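Long-range contact in probable arylamine n-acetyl transferase (Mycobacterium abscessus, PDB 4GUZ), which probably transfers acetyl groups from acetyl-coenzyme A to arylamine substrates: residues 90-104 against 114-127. Sequence-based numbering, arbitrary orientation.
Sequences LQRLGFDFYGIQGRV and ATHGMLVVRLAAEQ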
loop_
_atom_site.group_PDB
_atom_site.type_symbol
_atom_site.label_atom_id
_atom_site.label_comp_id
_atom_site.label_asym_id
_atom_site.label_seq_id
_atom_site.Cartn_x
_atom_site.Cartn_y
_atom_site.Cartn_z
ATOM N N LEU A 90 1.302 11.219 -9.893
ATOM C CA LEU A 90 0.053 11.956 -10.124
ATOM C C LEU A 90 0.341 13.445 -10.386
ATOM O O LEU A 90 -0.257 14.040 -11.294
ATOM C CB LEU A 90 -0.921 11.788 -8.938
ATOM C CG LEU A 90 -1.512 10.381 -8.718
ATOM C CD1 LEU A 90 -2.431 10.351 -7.497
ATOM C CD2 LEU A 90 -2.216 9.842 -9.967
ATOM N N GLN A 91 1.302 14.004 -9.637
ATOM C CA GLN A 91 1.749 15.396 -9.746
ATOM C C GLN A 91 2.381 15.670 -11.116
ATOM O O GLN A 91 2.056 16.688 -11.737
ATOM C CB GLN A 91 2.751 15.702 -8.618
ATOM C CG GLN A 91 3.343 17.119 -8.604
ATOM C CD GLN A 91 2.322 18.198 -8.354
ATOM O OE1 GLN A 91 2.061 19.042 -9.218
ATOM N NE2 GLN A 91 1.717 18.193 -7.170
ATOM N N ARG A 92 3.282 14.775 -11.584
ATOM C CA ARG A 92 3.964 14.938 -12.871
ATOM C C ARG A 92 3.029 14.834 -14.054
ATOM O O ARG A 92 3.270 15.479 -15.070
ATOM C CB ARG A 92 5.068 13.892 -13.048
ATOM C CG ARG A 92 6.392 14.346 -12.518
ATOM C CD ARG A 92 7.040 15.479 -13.319
ATOM N NE ARG A 92 7.770 14.988 -14.488
ATOM C CZ ARG A 92 8.949 14.376 -14.433
ATOM N NH1 ARG A 92 9.533 14.142 -13.263
ATOM N NH2 ARG A 92 9.542 13.971 -15.545
ATOM N N LEU A 93 1.986 14.000 -13.946
ATOM C CA LEU A 93 1.064 13.787 -15.054
ATOM C C LEU A 93 -0.091 14.813 -15.068
ATOM O O LEU A 93 -0.928 14.786 -15.969
ATOM C CB LEU A 93 0.545 12.344 -15.063
ATOM C CG LEU A 93 1.584 11.226 -15.304
ATOM C CD1 LEU A 93 0.888 9.952 -15.689
ATOM C CD2 LEU A 93 2.591 11.603 -16.411
ATOM N N GLY A 94 -0.087 15.729 -14.106
ATOM C CA GLY A 94 -1.053 16.820 -14.020
ATOM C C GLY A 94 -2.442 16.486 -13.516
ATOM O O GLY A 94 -3.413 17.122 -13.944
ATOM N N PHE A 95 -2.564 15.487 -12.607
ATOM C CA PHE A 95 -3.862 15.161 -12.002
ATOM C C PHE A 95 -4.154 16.113 -10.850
ATOM O O PHE A 95 -3.217 16.616 -10.226
ATOM C CB PHE A 95 -3.879 13.704 -11.474
ATOM C CG PHE A 95 -3.951 12.602 -12.504
ATOM C CD1 PHE A 95 -5.179 12.087 -12.911
ATOM C CD2 PHE A 95 -2.790 12.048 -13.035
ATOM C CE1 PHE A 95 -5.245 11.024 -13.818
ATOM C CE2 PHE A 95 -2.854 11.000 -13.959
ATOM C CZ PHE A 95 -4.077 10.490 -14.346
ATOM N N ASP A 96 -5.451 16.373 -10.577
ATOM C CA ASP A 96 -5.920 17.164 -9.431
ATOM C C ASP A 96 -6.143 16.156 -8.305
ATOM O O ASP A 96 -7.066 15.346 -8.385
ATOM C CB ASP A 96 -7.209 17.942 -9.786
ATOM C CG ASP A 96 -7.853 18.751 -8.661
ATOM O OD1 ASP A 96 -7.222 18.894 -7.584
ATOM O OD2 ASP A 96 -8.975 19.270 -8.869
ATOM N N PHE A 97 -5.262 16.138 -7.307
ATOM C CA PHE A 97 -5.371 15.116 -6.255
ATOM C C PHE A 97 -4.956 15.632 -4.886
ATOM O O PHE A 97 -4.325 16.686 -4.752
ATOM C CB PHE A 97 -4.505 13.882 -6.632
ATOM C CG PHE A 97 -3.021 14.076 -6.416
ATOM C CD1 PHE A 97 -2.400 13.598 -5.265
ATOM C CD2 PHE A 97 -2.248 14.770 -7.349
ATOM C CE1 PHE A 97 -1.039 13.813 -5.047
ATOM C CE2 PHE A 97 -0.888 14.982 -7.131
ATOM C CZ PHE A 97 -0.291 14.500 -5.981
ATOM N N TYR A 98 -5.247 14.816 -3.866
ATOM C CA TYR A 98 -4.884 15.101 -2.493
ATOM C C TYR A 98 -4.657 13.792 -1.739
ATOM O O TYR A 98 -5.111 12.719 -2.158
ATOM C CB TYR A 98 -5.936 15.998 -1.805
ATOM C CG TYR A 98 -7.340 15.447 -1.712
ATOM C CD1 TYR A 98 -7.805 14.867 -0.538
ATOM C CD2 TYR A 98 -8.245 15.608 -2.759
ATOM C CE1 TYR A 98 -9.120 14.409 -0.426
ATOM C CE2 TYR A 98 -9.556 15.136 -2.665
ATOM C CZ TYR A 98 -9.994 14.550 -1.488
ATOM O OH TYR A 98 -11.286 14.081 -1.381
ATOM N N GLY A 99 -3.899 13.910 -0.672
ATOM C CA GLY A 99 -3.599 12.816 0.227
ATOM C C GLY A 99 -4.585 12.725 1.358
ATOM O O GLY A 99 -5.173 13.730 1.787
ATOM N N ILE A 100 -4.794 11.492 1.833
ATOM C CA ILE A 100 -5.661 11.220 2.967
ATOM C C ILE A 100 -4.974 10.185 3.877
ATOM O O ILE A 100 -3.934 9.606 3.504
ATOM C CB ILE A 100 -7.098 10.779 2.558
ATOM C CG1 ILE A 100 -7.075 9.466 1.740
ATOM C CG2 ILE A 100 -7.900 11.905 1.880
ATOM C CD1 ILE A 100 -8.418 8.760 1.701
ATOM N N GLN A 101 -5.564 9.972 5.057
ATOM C CA GLN A 101 -5.137 8.981 6.039
ATOM C C GLN A 101 -6.308 8.104 6.441
ATOM O O GLN A 101 -7.403 8.609 6.676
ATOM C CB GLN A 101 -4.517 9.647 7.281
ATOM C CG GLN A 101 -3.139 10.206 7.023
ATOM C CD GLN A 101 -2.042 9.263 7.396
ATOM O OE1 GLN A 101 -1.981 8.127 6.933
ATOM N NE2 GLN A 101 -1.120 9.741 8.203
ATOM N N GLY A 102 -6.059 6.800 6.531
ATOM C CA GLY A 102 -7.064 5.842 6.985
ATOM C C GLY A 102 -6.660 5.155 8.278
ATOM O O GLY A 102 -5.476 5.114 8.617
ATOM N N ARG A 103 -7.650 4.621 9.011
ATOM C CA ARG A 103 -7.466 3.857 10.259
ATOM C C ARG A 103 -7.650 2.376 9.921
ATOM O O ARG A 103 -8.767 1.986 9.594
ATOM C CB ARG A 103 -8.505 4.293 11.308
ATOM C CG ARG A 103 -8.473 5.768 11.653
ATOM C CD ARG A 103 -9.640 6.126 12.557
ATOM N NE ARG A 103 -9.683 7.565 12.809
ATOM C CZ ARG A 103 -8.944 8.185 13.723
ATOM N NH1 ARG A 103 -8.124 7.491 14.506
ATOM N NH2 ARG A 103 -9.049 9.496 13.888
ATOM N N VAL A 104 -6.566 1.573 9.931
ATOM C CA VAL A 104 -6.647 0.148 9.583
ATOM C C VAL A 104 -7.259 -0.600 10.756
ATOM O O VAL A 104 -6.637 -0.755 11.810
ATOM C CB VAL A 104 -5.308 -0.470 9.113
ATOM C CG1 VAL A 104 -5.500 -1.930 8.697
ATOM C CG2 VAL A 104 -4.719 0.322 7.950
ATOM N N ALA A 114 -4.868 6.769 12.675
ATOM C CA ALA A 114 -4.941 6.999 11.222
ATOM C C ALA A 114 -3.570 6.888 10.609
ATOM O O ALA A 114 -2.933 7.909 10.332
ATOM C CB ALA A 114 -5.558 8.358 10.934
ATOM N N THR A 115 -3.107 5.644 10.371
ATOM C CA THR A 115 -1.751 5.421 9.902
ATOM C C THR A 115 -1.669 4.664 8.548
ATOM O O THR A 115 -0.641 4.051 8.250
ATOM C CB THR A 115 -0.917 4.758 11.021
ATOM O OG1 THR A 115 -1.604 3.628 11.561
ATOM C CG2 THR A 115 -0.573 5.735 12.146
ATOM N N HIS A 116 -2.690 4.802 7.690
ATOM C CA HIS A 116 -2.629 4.238 6.341
ATOM C C HIS A 116 -2.846 5.347 5.337
ATOM O O HIS A 116 -3.941 5.876 5.254
ATOM C CB HIS A 116 -3.631 3.090 6.124
ATOM C CG HIS A 116 -3.642 2.586 4.713
ATOM N ND1 HIS A 116 -2.491 2.095 4.116
ATOM C CD2 HIS A 116 -4.653 2.553 3.810
ATOM C CE1 HIS A 116 -2.840 1.760 2.881
ATOM N NE2 HIS A 116 -4.130 2.019 2.650
ATOM N N GLY A 117 -1.795 5.721 4.611
ATOM C CA GLY A 117 -1.922 6.794 3.638
ATOM C C GLY A 117 -2.510 6.300 2.335
ATOM O O GLY A 117 -2.197 5.188 1.897
ATOM N N MET A 118 -3.378 7.122 1.727
ATOM C CA MET A 118 -4.043 6.890 0.443
ATOM C C MET A 118 -4.139 8.209 -0.286
ATOM O O MET A 118 -3.943 9.271 0.327
ATOM C CB MET A 118 -5.459 6.307 0.653
ATOM C CG MET A 118 -5.447 4.923 1.287
ATOM S SD MET A 118 -7.058 4.332 1.788
ATOM C CE MET A 118 -7.360 5.312 3.263
ATOM N N LEU A 119 -4.475 8.155 -1.565
ATOM C CA LEU A 119 -4.639 9.340 -2.392
ATOM C C LEU A 119 -6.025 9.368 -3.021
ATOM O O LEU A 119 -6.589 8.308 -3.331
ATOM C CB LEU A 119 -3.550 9.394 -3.471
ATOM C CG LEU A 119 -2.121 9.468 -2.928
ATOM C CD1 LEU A 119 -1.130 8.793 -3.865
ATOM C CD2 LEU A 119 -1.712 10.902 -2.568
ATOM N N VAL A 120 -6.594 10.587 -3.165
ATOM C CA VAL A 120 -7.917 10.780 -3.780
ATOM C C VAL A 120 -7.714 11.680 -5.003
ATOM O O VAL A 120 -7.063 12.715 -4.891
ATOM C CB VAL A 120 -8.989 11.328 -2.787
ATOM C CG1 VAL A 120 -10.323 11.604 -3.494
ATOM C CG2 VAL A 120 -9.211 10.351 -1.635
ATOM N N VAL A 121 -8.254 11.271 -6.156
ATOM C CA VAL A 121 -8.151 11.986 -7.424
ATOM C C VAL A 121 -9.522 12.591 -7.792
ATOM O O VAL A 121 -10.551 11.917 -7.685
ATOM C CB VAL A 121 -7.600 11.063 -8.544
ATOM C CG1 VAL A 121 -7.630 11.746 -9.913
ATOM C CG2 VAL A 121 -6.184 10.603 -8.219
ATOM N N ARG A 122 -9.512 13.871 -8.234
ATOM C CA ARG A 122 -10.701 14.599 -8.681
ATOM C C ARG A 122 -10.777 14.594 -10.216
ATOM O O ARG A 122 -9.873 15.121 -10.872
ATOM C CB ARG A 122 -10.688 16.041 -8.139
ATOM C CG ARG A 122 -11.091 16.150 -6.678
ATOM C CD ARG A 122 -11.224 17.601 -6.271
ATOM N NE ARG A 122 -9.957 18.128 -5.781
ATOM C CZ ARG A 122 -9.691 18.341 -4.498
ATOM N NH1 ARG A 122 -10.613 18.105 -3.573
ATOM N NH2 ARG A 122 -8.508 18.814 -4.133
ATOM N N LEU A 123 -11.830 13.968 -10.784
ATOM C CA LEU A 123 -12.048 13.889 -12.237
ATOM C C LEU A 123 -13.493 14.236 -12.544
ATOM O O LEU A 123 -14.406 13.481 -12.189
ATOM C CB LEU A 123 -11.681 12.513 -12.849
ATOM C CG LEU A 123 -10.219 12.093 -12.815
ATOM C CD1 LEU A 123 -10.094 10.593 -12.991
ATOM C CD2 LEU A 123 -9.394 12.836 -13.856
ATOM N N ALA A 124 -13.694 15.413 -13.175
ATOM C CA ALA A 124 -15.002 15.963 -13.540
ATOM C C ALA A 124 -15.900 16.092 -12.287
ATOM O O ALA A 124 -15.451 16.644 -11.284
ATOM C CB ALA A 124 -15.658 15.109 -14.627
ATOM N N ALA A 125 -17.127 15.569 -12.316
ATOM C CA ALA A 125 -18.020 15.682 -11.157
ATOM C C ALA A 125 -17.741 14.589 -10.086
ATOM O O ALA A 125 -18.506 14.477 -9.129
ATOM C CB ALA A 125 -19.474 15.602 -11.614
ATOM N N GLU A 126 -16.638 13.824 -10.225
ATOM C CA GLU A 126 -16.364 12.675 -9.340
ATOM C C GLU A 126 -15.025 12.706 -8.550
ATOM O O GLU A 126 -14.108 13.478 -8.833
ATOM C CB GLU A 126 -16.383 11.391 -10.186
ATOM C CG GLU A 126 -17.555 11.295 -11.162
ATOM C CD GLU A 126 -17.773 9.942 -11.800
ATOM O OE1 GLU A 126 -17.235 9.710 -12.906
ATOM O OE2 GLU A 126 -18.531 9.131 -11.220
ATOM N N GLN A 127 -14.939 11.799 -7.569
ATOM C CA GLN A 127 -13.772 11.534 -6.734
ATOM C C GLN A 127 -13.448 10.036 -6.783
ATOM O O GLN A 127 -14.354 9.202 -6.763
ATOM C CB GLN A 127 -14.003 12.027 -5.309
ATOM C CG GLN A 127 -13.921 13.554 -5.223
ATOM C CD GLN A 127 -13.916 14.060 -3.813
ATOM O OE1 GLN A 127 -12.909 14.560 -3.334
ATOM N NE2 GLN A 127 -15.046 13.957 -3.128
HETATM O O HOH W 1 -4.216 2.117 11.414
#
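Strands 96-104 and 116-123 form an antiparallel hairpin, with Y98, I100 and G102 in hydrogen-bonded pairs with V120, M118 and H116, and with axes that run at 140° to each other. At the G102 end T115 and H116 both face G102, a classic beta bulge, and a water bridges V104 N and T115 OG1.

Y98 carries much of one face. With CG set between the backbone N and the carbonyl carbon (chi1 60°), its ring leans across to the partner strand and takes V120 CB over one face in a CH-pi contact, 3.9 Å from the centroid. Its hydroxyl donates to Q127 OE1, 2.6 Å from Y98 OH, reaching it from above the amide plane. The CD2-CE2 side of the same ring lies over one face of the R122 guanidinium, the planes 26° apart, with Y98 CE2 3.3 Å from R122 NH1. R122 NE also meets the D96 carboxylate in a long, weak salt bridge, 3.4 Å to D96 OD1. Farther along, I100 CD1 packs against V120 CG2 at 3.8 Å, and the bent M118 chain lays CE 3.8 Å from G102 CA.

On the reverse face, V121 CG2 fits against L90 CD1 (3.8 Å) and F97 CB, V121 CG1 approaches F95, and L119 CD2 touches the F97 ring edge. Through L90 the last turn of helix 79-92, ended by a Schellman motif at G94, packs on the hairpin, with F95 of the connection alongside.

H116 NE2 is hydrogen-bonded to D131 OD1 and the H116 side chain touches C79, consistent with the Cys-His-Asp triad of this family, while the Y80 hydroxyl is hydrogen-bonded to Q101 OE1. Within the antiparallel sheet, strand 185-196 flanks 96-104 and strand 126-130 flanks 116-123; helix 79-92 also packs on L119 through V83 and F86.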